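Local coordinates for protein carbonic anhydrase (Sordaria macrospora, PDB 4O1J) that probably catalyses the reversible hydration of carbon dioxide to hydrogencarbonate as a zinc-dependent, tetrameric beta-class carbonic anhydrase, at residues D73-A81 with N90-A98; L138-L149 with R161-A169. All blocks are in the same frame, centred on the assembly; numbering follows the deposited sequence.

Contact 1 of 2, residues D73-A81 with N90-A98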
loop_
_atom_site.group_PDB
_atom_site.type_symbol
_atom_site.label_atom_id
_atom_site.label_comp_id
_atom_site.label_asym_id
_atom_site.label_seq_id
_atom_site.Cartn_x
_atom_site.Cartn_y
_atom_site.Cartn_z
ATOM N N ASP A 73 -2.217 10.203 -26.102
ATOM C CA ASP A 73 -3.570 9.660 -26.183
ATOM C C ASP A 73 -3.783 8.397 -25.347
ATOM O O ASP A 73 -4.895 7.873 -25.290
ATOM C CB ASP A 73 -3.958 9.390 -27.647
ATOM C CG ASP A 73 -2.930 8.569 -28.389
ATOM O OD1 ASP A 73 -2.261 7.742 -27.742
ATOM O OD2 ASP A 73 -2.809 8.732 -29.623
ATOM N N VAL A 74 -2.734 7.906 -24.692
ATOM C CA VAL A 74 -2.902 6.801 -23.745
ATOM C C VAL A 74 -2.265 7.089 -22.375
ATOM O O VAL A 74 -1.046 7.200 -22.251
ATOM C CB VAL A 74 -2.329 5.486 -24.296
ATOM C CG1 VAL A 74 -2.505 4.382 -23.279
ATOM C CG2 VAL A 74 -3.010 5.109 -25.602
ATOM N N PHE A 75 -3.113 7.208 -21.357
ATOM C CA PHE A 75 -2.703 7.401 -19.963
ATOM C C PHE A 75 -2.484 6.028 -19.324
ATOM O O PHE A 75 -3.396 5.212 -19.342
ATOM C CB PHE A 75 -3.795 8.181 -19.226
ATOM C CG PHE A 75 -3.354 8.816 -17.941
ATOM C CD1 PHE A 75 -2.501 9.912 -17.942
ATOM C CD2 PHE A 75 -3.833 8.346 -16.727
ATOM C CE1 PHE A 75 -2.114 10.514 -16.753
ATOM C CE2 PHE A 75 -3.451 8.940 -15.534
ATOM C CZ PHE A 75 -2.589 10.024 -15.547
ATOM N N VAL A 76 -1.308 5.734 -18.769
ATOM C CA VAL A 76 -1.069 4.333 -18.405
ATOM C C VAL A 76 -0.522 4.078 -16.996
ATOM O O VAL A 76 0.270 4.849 -16.453
ATOM C CB VAL A 76 -0.110 3.638 -19.445
ATOM C CG1 VAL A 76 0.320 4.606 -20.523
ATOM C CG2 VAL A 76 1.116 3.010 -18.788
ATOM N N HIS A 77 -0.992 2.977 -16.416
ATOM C CA HIS A 77 -0.412 2.396 -15.221
ATOM C C HIS A 77 0.059 0.984 -15.552
ATOM O O HIS A 77 -0.654 0.198 -16.190
ATOM C CB HIS A 77 -1.422 2.379 -14.071
ATOM C CG HIS A 77 -0.948 1.640 -12.856
ATOM N ND1 HIS A 77 0.116 2.064 -12.092
ATOM C CD2 HIS A 77 -1.406 0.508 -12.267
ATOM C CE1 HIS A 77 0.302 1.223 -11.089
ATOM N NE2 HIS A 77 -0.611 0.272 -11.174
ATOM N N ARG A 78 1.272 0.670 -15.121
ATOM C CA ARG A 78 1.847 -0.643 -15.355
ATOM C C ARG A 78 2.499 -1.187 -14.102
ATOM O O ARG A 78 3.267 -0.491 -13.430
ATOM C CB ARG A 78 2.874 -0.609 -16.487
ATOM C CG ARG A 78 2.300 -0.518 -17.884
ATOM C CD ARG A 78 3.127 -1.387 -18.802
ATOM N NE ARG A 78 3.903 -0.638 -19.780
ATOM C CZ ARG A 78 4.923 -1.144 -20.467
ATOM N NH1 ARG A 78 5.316 -2.395 -20.265
ATOM N NH2 ARG A 78 5.561 -0.390 -21.349
ATOM N N ASN A 79 2.170 -2.427 -13.778
ATOM C CA ASN A 79 2.813 -3.099 -12.656
ATOM C C ASN A 79 3.073 -4.562 -12.974
ATOM O O ASN A 79 2.825 -5.017 -14.089
ATOM C CB ASN A 79 1.969 -2.969 -11.389
ATOM C CG ASN A 79 0.577 -3.548 -11.549
ATOM O OD1 ASN A 79 0.404 -4.741 -11.821
ATOM N ND2 ASN A 79 -0.430 -2.708 -11.344
ATOM N N ILE A 80 3.576 -5.301 -11.993
ATOM C CA ILE A 80 3.826 -6.721 -12.186
ATOM C C ILE A 80 2.529 -7.491 -12.424
ATOM O O ILE A 80 1.640 -7.499 -11.575
ATOM C CB ILE A 80 4.572 -7.323 -10.989
ATOM C CG1 ILE A 80 5.952 -6.677 -10.870
ATOM C CG2 ILE A 80 4.711 -8.835 -11.150
ATOM C CD1 ILE A 80 6.805 -6.799 -12.127
ATOM N N ALA A 81 2.426 -8.099 -13.606
ATOM C CA ALA A 81 1.320 -8.985 -13.971
ATOM C C ALA A 81 -0.021 -8.257 -14.046
ATOM O O ALA A 81 -1.070 -8.888 -13.902
ATOM C CB ALA A 81 1.231 -10.160 -12.994
ATOM N N ASN A 90 -1.539 3.027 -5.071
ATOM C CA ASN A 90 -0.792 3.368 -6.275
ATOM C C ASN A 90 -1.679 3.323 -7.524
ATOM O O ASN A 90 -1.738 4.290 -8.288
ATOM C CB ASN A 90 0.399 2.415 -6.432
ATOM C CG ASN A 90 1.372 2.851 -7.514
ATOM O OD1 ASN A 90 0.975 3.368 -8.560
ATOM N ND2 ASN A 90 2.658 2.615 -7.276
ATOM N N THR A 91 -2.364 2.198 -7.720
ATOM C CA THR A 91 -3.219 1.995 -8.886
ATOM C C THR A 91 -4.447 2.897 -8.804
ATOM O O THR A 91 -4.862 3.511 -9.799
ATOM C CB THR A 91 -3.671 0.511 -9.010
ATOM O OG1 THR A 91 -2.525 -0.355 -8.991
ATOM C CG2 THR A 91 -4.429 0.279 -10.298
ATOM N N THR A 92 -4.996 3.007 -7.597
ATOM C CA THR A 92 -6.212 3.775 -7.360
ATOM C C THR A 92 -5.996 5.255 -7.642
ATOM O O THR A 92 -6.920 5.957 -8.054
ATOM C CB THR A 92 -6.701 3.607 -5.910
ATOM O OG1 THR A 92 -6.848 2.210 -5.620
ATOM C CG2 THR A 92 -8.038 4.324 -5.693
ATOM N N ALA A 93 -4.770 5.726 -7.435
ATOM C CA ALA A 93 -4.443 7.109 -7.754
ATOM C C ALA A 93 -4.491 7.354 -9.266
ATOM O O ALA A 93 -5.036 8.366 -9.722
ATOM C CB ALA A 93 -3.076 7.470 -7.199
ATOM N N VAL A 94 -3.945 6.415 -10.037
ATOM C CA VAL A 94 -3.923 6.551 -11.490
ATOM C C VAL A 94 -5.341 6.498 -12.028
ATOM O O VAL A 94 -5.718 7.296 -12.887
ATOM C CB VAL A 94 -3.078 5.446 -12.175
ATOM C CG1 VAL A 94 -3.153 5.590 -13.678
ATOM C CG2 VAL A 94 -1.630 5.499 -11.704
ATOM N N ILE A 95 -6.131 5.568 -11.498
ATOM C CA ILE A 95 -7.529 5.451 -11.894
ATOM C C ILE A 95 -8.314 6.714 -11.553
ATOM O O ILE A 95 -9.076 7.217 -12.382
ATOM C CB ILE A 95 -8.205 4.251 -11.229
ATOM C CG1 ILE A 95 -7.540 2.947 -11.675
ATOM C CG2 ILE A 95 -9.695 4.227 -11.557
ATOM C CD1 ILE A 95 -8.054 1.733 -10.943
ATOM N N GLU A 96 -8.128 7.233 -10.341
ATOM C CA GLU A 96 -8.851 8.436 -9.944
ATOM C C GLU A 96 -8.497 9.621 -10.822
ATOM O O GLU A 96 -9.382 10.361 -11.248
ATOM C CB GLU A 96 -8.579 8.812 -8.489
ATOM C CG GLU A 96 -9.733 8.524 -7.551
ATOM C CD GLU A 96 -9.354 8.690 -6.087
ATOM O OE1 GLU A 96 -9.822 7.891 -5.244
ATOM O OE2 GLU A 96 -8.605 9.646 -5.780
ATOM N N TYR A 97 -7.207 9.794 -11.101
ATOM C CA TYR A 97 -6.771 10.926 -11.910
ATOM C C TYR A 97 -7.269 10.789 -13.346
ATOM O O TYR A 97 -7.689 11.770 -13.967
ATOM C CB TYR A 97 -5.250 11.056 -11.895
ATOM C CG TYR A 97 -4.774 12.421 -12.329
ATOM C CD1 TYR A 97 -4.661 13.456 -11.408
ATOM C CD2 TYR A 97 -4.453 12.689 -13.658
ATOM C CE1 TYR A 97 -4.233 14.714 -11.789
ATOM C CE2 TYR A 97 -4.024 13.952 -14.054
ATOM C CZ TYR A 97 -3.916 14.960 -13.111
ATOM O OH TYR A 97 -3.493 16.220 -13.479
ATOM N N ALA A 98 -7.243 9.562 -13.860
ATOM C CA ALA A 98 -7.649 9.298 -15.235
ATOM C C ALA A 98 -9.150 9.495 -15.434
ATOM O O ALA A 98 -9.582 10.060 -16.439
ATOM C CB ALA A 98 -7.245 7.890 -15.639
#

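Contact 2 of 2, residues L138-L149 with R161-A169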
loop_
_atom_site.group_PDB
_atom_site.type_symbol
_atom_site.label_atom_id
_atom_site.label_comp_id
_atom_site.label_asym_id
_atom_site.label_seq_id
_atom_site.Cartn_x
_atom_site.Cartn_y
_atom_site.Cartn_z
ATOM N N LEU A 138 -3.241 -13.180 -7.471
ATOM C CA LEU A 138 -3.108 -14.071 -8.625
ATOM C C LEU A 138 -3.005 -15.520 -8.148
ATOM O O LEU A 138 -3.519 -16.440 -8.788
ATOM C CB LEU A 138 -1.889 -13.698 -9.472
ATOM C CG LEU A 138 -2.106 -13.448 -10.969
ATOM C CD1 LEU A 138 -0.773 -13.317 -11.688
ATOM C CD2 LEU A 138 -2.944 -14.547 -11.592
ATOM N N LYS A 139 -2.323 -15.708 -7.023
ATOM C CA LYS A 139 -2.237 -17.010 -6.371
ATOM C C LYS A 139 -3.627 -17.429 -5.900
ATOM O O LYS A 139 -3.962 -18.613 -5.895
ATOM C CB LYS A 139 -1.255 -16.956 -5.196
ATOM C CG LYS A 139 -0.530 -18.261 -4.895
ATOM C CD LYS A 139 0.778 -18.343 -5.690
ATOM C CE LYS A 139 1.702 -19.462 -5.214
ATOM N NZ LYS A 139 1.010 -20.761 -4.986
ATOM N N THR A 140 -4.447 -16.447 -5.527
ATOM C CA THR A 140 -5.821 -16.726 -5.117
ATOM C C THR A 140 -6.654 -17.201 -6.296
ATOM O O THR A 140 -7.459 -18.115 -6.165
ATOM C CB THR A 140 -6.489 -15.486 -4.481
ATOM O OG1 THR A 140 -5.819 -15.158 -3.259
ATOM C CG2 THR A 140 -7.954 -15.763 -4.174
ATOM N N VAL A 141 -6.436 -16.595 -7.456
ATOM C CA VAL A 141 -7.093 -17.036 -8.683
ATOM C C VAL A 141 -6.621 -18.448 -9.049
ATOM O O VAL A 141 -7.389 -19.256 -9.577
ATOM C CB VAL A 141 -6.827 -16.054 -9.843
ATOM C CG1 VAL A 141 -7.348 -16.608 -11.158
ATOM C CG2 VAL A 141 -7.486 -14.722 -9.548
ATOM N N ARG A 142 -5.361 -18.742 -8.744
ATOM C CA ARG A 142 -4.798 -20.067 -8.990
ATOM C C ARG A 142 -5.569 -21.121 -8.217
ATOM O O ARG A 142 -5.963 -22.152 -8.766
ATOM C CB ARG A 142 -3.322 -20.117 -8.585
ATOM C CG ARG A 142 -2.498 -21.143 -9.338
ATOM C CD ARG A 142 -1.602 -21.936 -8.413
ATOM N NE ARG A 142 -2.323 -23.065 -7.839
ATOM C CZ ARG A 142 -2.442 -24.255 -8.426
ATOM N NH1 ARG A 142 -1.875 -24.475 -9.606
ATOM N NH2 ARG A 142 -3.125 -25.227 -7.832
ATOM N N TYR A 143 -5.795 -20.834 -6.940
ATOM C CA TYR A 143 -6.420 -21.775 -6.020
ATOM C C TYR A 143 -7.869 -22.059 -6.390
ATOM O O TYR A 143 -8.352 -23.178 -6.227
ATOM C CB TYR A 143 -6.366 -21.226 -4.595
ATOM C CG TYR A 143 -4.968 -21.036 -4.043
ATOM C CD1 TYR A 143 -3.887 -21.746 -4.559
ATOM C CD2 TYR A 143 -4.732 -20.151 -2.993
ATOM C CE1 TYR A 143 -2.609 -21.575 -4.048
ATOM C CE2 TYR A 143 -3.459 -19.973 -2.475
ATOM C CZ TYR A 143 -2.401 -20.688 -3.005
ATOM O OH TYR A 143 -1.132 -20.516 -2.494
ATOM N N ASN A 144 -8.560 -21.041 -6.891
ATOM C CA ASN A 144 -9.983 -21.166 -7.181
ATOM C C ASN A 144 -10.262 -21.798 -8.539
ATOM O O ASN A 144 -11.395 -22.175 -8.833
ATOM C CB ASN A 144 -10.658 -19.793 -7.120
ATOM C CG ASN A 144 -10.487 -19.113 -5.775
ATOM O OD1 ASN A 144 -10.267 -19.769 -4.757
ATOM N ND2 ASN A 144 -10.588 -17.784 -5.767
ATOM N N HIS A 145 -9.225 -21.928 -9.360
ATOM C CA HIS A 145 -9.367 -22.553 -10.671
ATOM C C HIS A 145 -8.341 -23.659 -10.852
ATOM O O HIS A 145 -7.952 -23.975 -11.978
ATOM C CB HIS A 145 -9.233 -21.520 -11.787
ATOM C CG HIS A 145 -10.216 -20.397 -11.683
ATOM N ND1 HIS A 145 -10.067 -19.360 -10.788
ATOM C CD2 HIS A 145 -11.378 -20.170 -12.336
ATOM C CE1 HIS A 145 -11.088 -18.529 -10.909
ATOM N NE2 HIS A 145 -11.899 -18.998 -11.839
ATOM N N ALA A 146 -7.908 -24.240 -9.736
ATOM C CA ALA A 146 -6.846 -25.235 -9.750
ATOM C C ALA A 146 -7.203 -26.429 -10.631
ATOM O O ALA A 146 -6.343 -26.957 -11.326
ATOM C CB ALA A 146 -6.535 -25.693 -8.339
ATOM N N GLU A 147 -8.465 -26.847 -10.608
ATOM C CA GLU A 147 -8.902 -27.961 -11.448
ATOM C C GLU A 147 -8.682 -27.677 -12.928
ATOM O O GLU A 147 -8.122 -28.508 -13.648
ATOM C CB GLU A 147 -10.371 -28.293 -11.212
ATOM C CG GLU A 147 -10.673 -28.859 -9.839
ATOM C CD GLU A 147 -12.117 -29.317 -9.714
ATOM O OE1 GLU A 147 -12.545 -30.169 -10.530
ATOM O OE2 GLU A 147 -12.824 -28.821 -8.805
ATOM N N GLU A 148 -9.138 -26.510 -13.378
ATOM C CA GLU A 148 -9.026 -26.133 -14.781
ATOM C C GLU A 148 -7.574 -25.927 -15.175
ATOM O O GLU A 148 -7.132 -26.378 -16.237
ATOM C CB GLU A 148 -9.811 -24.859 -15.078
ATOM C CG GLU A 148 -9.464 -24.254 -16.430
ATOM C CD GLU A 148 -10.201 -22.963 -16.704
ATOM O OE1 GLU A 148 -10.150 -22.486 -17.862
ATOM O OE2 GLU A 148 -10.834 -22.432 -15.763
ATOM N N LEU A 149 -6.833 -25.240 -14.315
ATOM C CA LEU A 149 -5.451 -24.924 -14.614
ATOM C C LEU A 149 -4.583 -26.176 -14.664
ATOM O O LEU A 149 -3.742 -26.318 -15.553
ATOM C CB LEU A 149 -4.901 -23.932 -13.594
ATOM C CG LEU A 149 -5.502 -22.521 -13.616
ATOM C CD1 LEU A 149 -4.921 -21.689 -12.491
ATOM C CD2 LEU A 149 -5.263 -21.835 -14.960
ATOM N N ARG A 161 -3.730 -19.079 -19.617
ATOM C CA ARG A 161 -5.044 -19.189 -18.997
ATOM C C ARG A 161 -5.104 -18.452 -17.659
ATOM O O ARG A 161 -6.025 -17.659 -17.416
ATOM C CB ARG A 161 -5.428 -20.651 -18.804
ATOM C CG ARG A 161 -6.842 -20.819 -18.311
ATOM C CD ARG A 161 -7.793 -20.115 -19.269
ATOM N NE ARG A 161 -9.154 -20.053 -18.749
ATOM C CZ ARG A 161 -10.062 -19.157 -19.131
ATOM N NH1 ARG A 161 -9.746 -18.226 -20.025
ATOM N NH2 ARG A 161 -11.280 -19.177 -18.598
ATOM N N ILE A 162 -4.114 -18.685 -16.799
ATOM C CA ILE A 162 -4.118 -18.011 -15.507
ATOM C C ILE A 162 -3.990 -16.496 -15.707
ATOM O O ILE A 162 -4.586 -15.725 -14.948
ATOM C CB ILE A 162 -2.998 -18.558 -14.563
ATOM C CG1 ILE A 162 -3.141 -17.986 -13.154
ATOM C CG2 ILE A 162 -1.628 -18.192 -15.056
ATOM C CD1 ILE A 162 -4.453 -18.266 -12.500
ATOM N N ALA A 163 -3.303 -16.066 -16.769
ATOM C CA ALA A 163 -3.193 -14.628 -17.045
ATOM C C ALA A 163 -4.540 -14.020 -17.470
ATOM O O ALA A 163 -4.880 -12.883 -17.085
ATOM C CB ALA A 163 -2.141 -14.375 -18.096
ATOM N N GLN A 164 -5.319 -14.796 -18.226
ATOM C CA GLN A 164 -6.654 -14.364 -18.647
ATOM C C GLN A 164 -7.647 -14.312 -17.485
ATOM O O GLN A 164 -8.485 -13.394 -17.398
ATOM C CB GLN A 164 -7.194 -15.287 -19.735
ATOM C CG GLN A 164 -6.325 -15.356 -20.974
ATOM C CD GLN A 164 -6.849 -16.350 -21.979
ATOM O OE1 GLN A 164 -7.474 -17.344 -21.615
ATOM N NE2 GLN A 164 -6.610 -16.082 -23.255
ATOM N N LEU A 165 -7.556 -15.298 -16.595
ATOM C CA LEU A 165 -8.416 -15.318 -15.420
ATOM C C LEU A 165 -8.062 -14.124 -14.551
ATOM O O LEU A 165 -8.932 -13.521 -13.909
ATOM C CB LEU A 165 -8.254 -16.618 -14.632
ATOM C CG LEU A 165 -8.716 -17.914 -15.299
ATOM C CD1 LEU A 165 -8.281 -19.109 -14.469
ATOM C CD2 LEU A 165 -10.217 -17.910 -15.493
ATOM N N ASN A 166 -6.779 -13.772 -14.558
ATOM C CA ASN A 166 -6.320 -12.601 -13.827
ATOM C C ASN A 166 -6.915 -11.313 -14.394
ATOM O O ASN A 166 -7.331 -10.420 -13.636
ATOM C CB ASN A 166 -4.795 -12.529 -13.853
ATOM C CG ASN A 166 -4.259 -11.355 -13.068
ATOM O OD1 ASN A 166 -4.496 -11.241 -11.865
ATOM N ND2 ASN A 166 -3.530 -10.472 -13.746
ATOM N N VAL A 167 -6.987 -11.224 -15.721
ATOM C CA VAL A 167 -7.650 -10.077 -16.332
ATOM C C VAL A 167 -9.113 -10.003 -15.916
ATOM O O VAL A 167 -9.621 -8.928 -15.591
ATOM C CB VAL A 167 -7.581 -10.119 -17.868
ATOM C CG1 VAL A 167 -8.388 -8.968 -18.478
ATOM C CG2 VAL A 167 -6.148 -10.055 -18.324
ATOM N N GLU A 168 -9.789 -11.148 -15.926
ATOM C CA GLU A 168 -11.203 -11.182 -15.557
ATOM C C GLU A 168 -11.432 -10.694 -14.114
ATOM O O GLU A 168 -12.356 -9.895 -13.833
ATOM C CB GLU A 168 -11.752 -12.600 -15.751
ATOM C CG GLU A 168 -12.007 -12.950 -17.220
ATOM C CD GLU A 168 -12.246 -14.437 -17.455
ATOM O OE1 GLU A 168 -12.284 -15.200 -16.467
ATOM O OE2 GLU A 168 -12.391 -14.844 -18.633
ATOM N N ALA A 169 -10.567 -11.147 -13.208
ATOM C CA ALA A 169 -10.687 -10.762 -11.804
ATOM C C ALA A 169 -10.447 -9.261 -11.647
ATOM O O ALA A 169 -11.187 -8.557 -10.923
ATOM C CB ALA A 169 -9.707 -11.556 -10.947
#

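Contact 1 of 2, residues D73-A81 with N90-A98
His77 and Thr91 meet where the outermost strand of this chain's beta-carbonic anhydrase sheet, 74-79, which the second subunit borders through backbone hydrogen bonds from Val76, is backed by the helix that follows it, 89-100. The two elements run nearly antiparallel, at 171°, as in a beta-alpha unit, where the chain leaves the strand and returns along the sheet as a helix. How such a helix seats itself can be read along His77. His77 CB rests 3.7 Å from Val94 CG1, and His77 CG lies 4.1 Å from Val94 CG2. Because CG stands trans to the backbone N (chi1 173°), the ring reaches the first turn of the helix segment, where Thr91 CA lies over one face in a CH-pi contact, 4.1 Å from the His77 centroid. ND1 is hydrogen-bonded to the backbone O of Arg78 of the second subunit, which ties this packing to the subunit interface. His77 CE1 comes 3.4 Å from Asn90 OD1, ring and amide planes 47° apart, although the Asn90 amide has its main polar partner in Asp88 of the second subunit. At the tip, His77 NE2 stands 3.0 Å from Thr91 OG1. Phe75 packs at the other end of the interface through apolar contacts: CE2 reaches Val94 CG1, a methyl that thus serves both aromatic side chains, and CZ touches Tyr97 CD2. Phe75 CD2 sits 3.6 Å from Ala98 CB.

Contact 2 of 2, residues L138-L149 with R161-A169
Ile162 enters the angle between two successive short helices as a knob into a hole, its side chain set among Leu138, Val141, Arg142 and Leu149. This is the helical layer of the beta-carbonic anhydrase alpha/beta fold: helices 136-144 and 146-151, the second N-capped by His145, lie against the long helix 155-176, which rests on strands 190-197 and 202-206 through Ala163, Gln164 and Val167. The short segments 138-144 and 161-169 cross at 111°. Ile162 CD1 runs between two partners, Leu149 CD1 at 3.5 Å and Val141 CG1 at 3.6 Å, because chi1 of -172° swings CG1 opposite the main-chain nitrogen; it meets the leucine at about a right angle and the valine obliquely. The same Val141 methyl also touches Leu165 CB. Leu165 and His145 approach from opposite directions, and Leu165 CD1 sits over one face of the imidazole, 4.0 Å from the His145 centroid. The ring's rotation is fixed from its own side: His145 ND1 donates to Val141 O at 2.9 Å, in the ring plane and on a carbonyl lone pair. At the rim, Glu148 and Arg161 cross at about a right angle and form a salt bridge. Arg161 NE donates to Glu148 OE1 at 2.8 Å, a bent bond (142°) that meets the carboxylate from above its plane, while NH1 is held by Gln164 OE1. A leucine in place of Arg161 would probably leave the Glu148 carboxylate without its charged mate and Gln164 OE1 without this donor. At the far end, Leu138 lies across Asn166, with Leu138 CG 3.4 Å from Asn166 OD1.

Followed from the N terminus, the chain closes contact 1 first: the eight residues between its segments, nearly all non-helical, carry it from the end of strand 74-79 to helix 89-100. Only after that helix, strand 106-112 and the helices beyond it does contact 2 open, and eleven mostly helical residues join its two segments. The pair therefore stand in series, neither nested nor crossed, with centres about 22 Å apart. Contact 1 ties a helix to the sheet next to the second subunit, whereas contact 2 joins two short helices to the long helix 155-176. They meet at the end of segment 73-81: Ala81 O lies 2.9 Å from Asn166 ND2, and Ala81 CB packs on Leu138 CD1, with the zinc about 8 Å from the side chains of both Asn79 and Leu138.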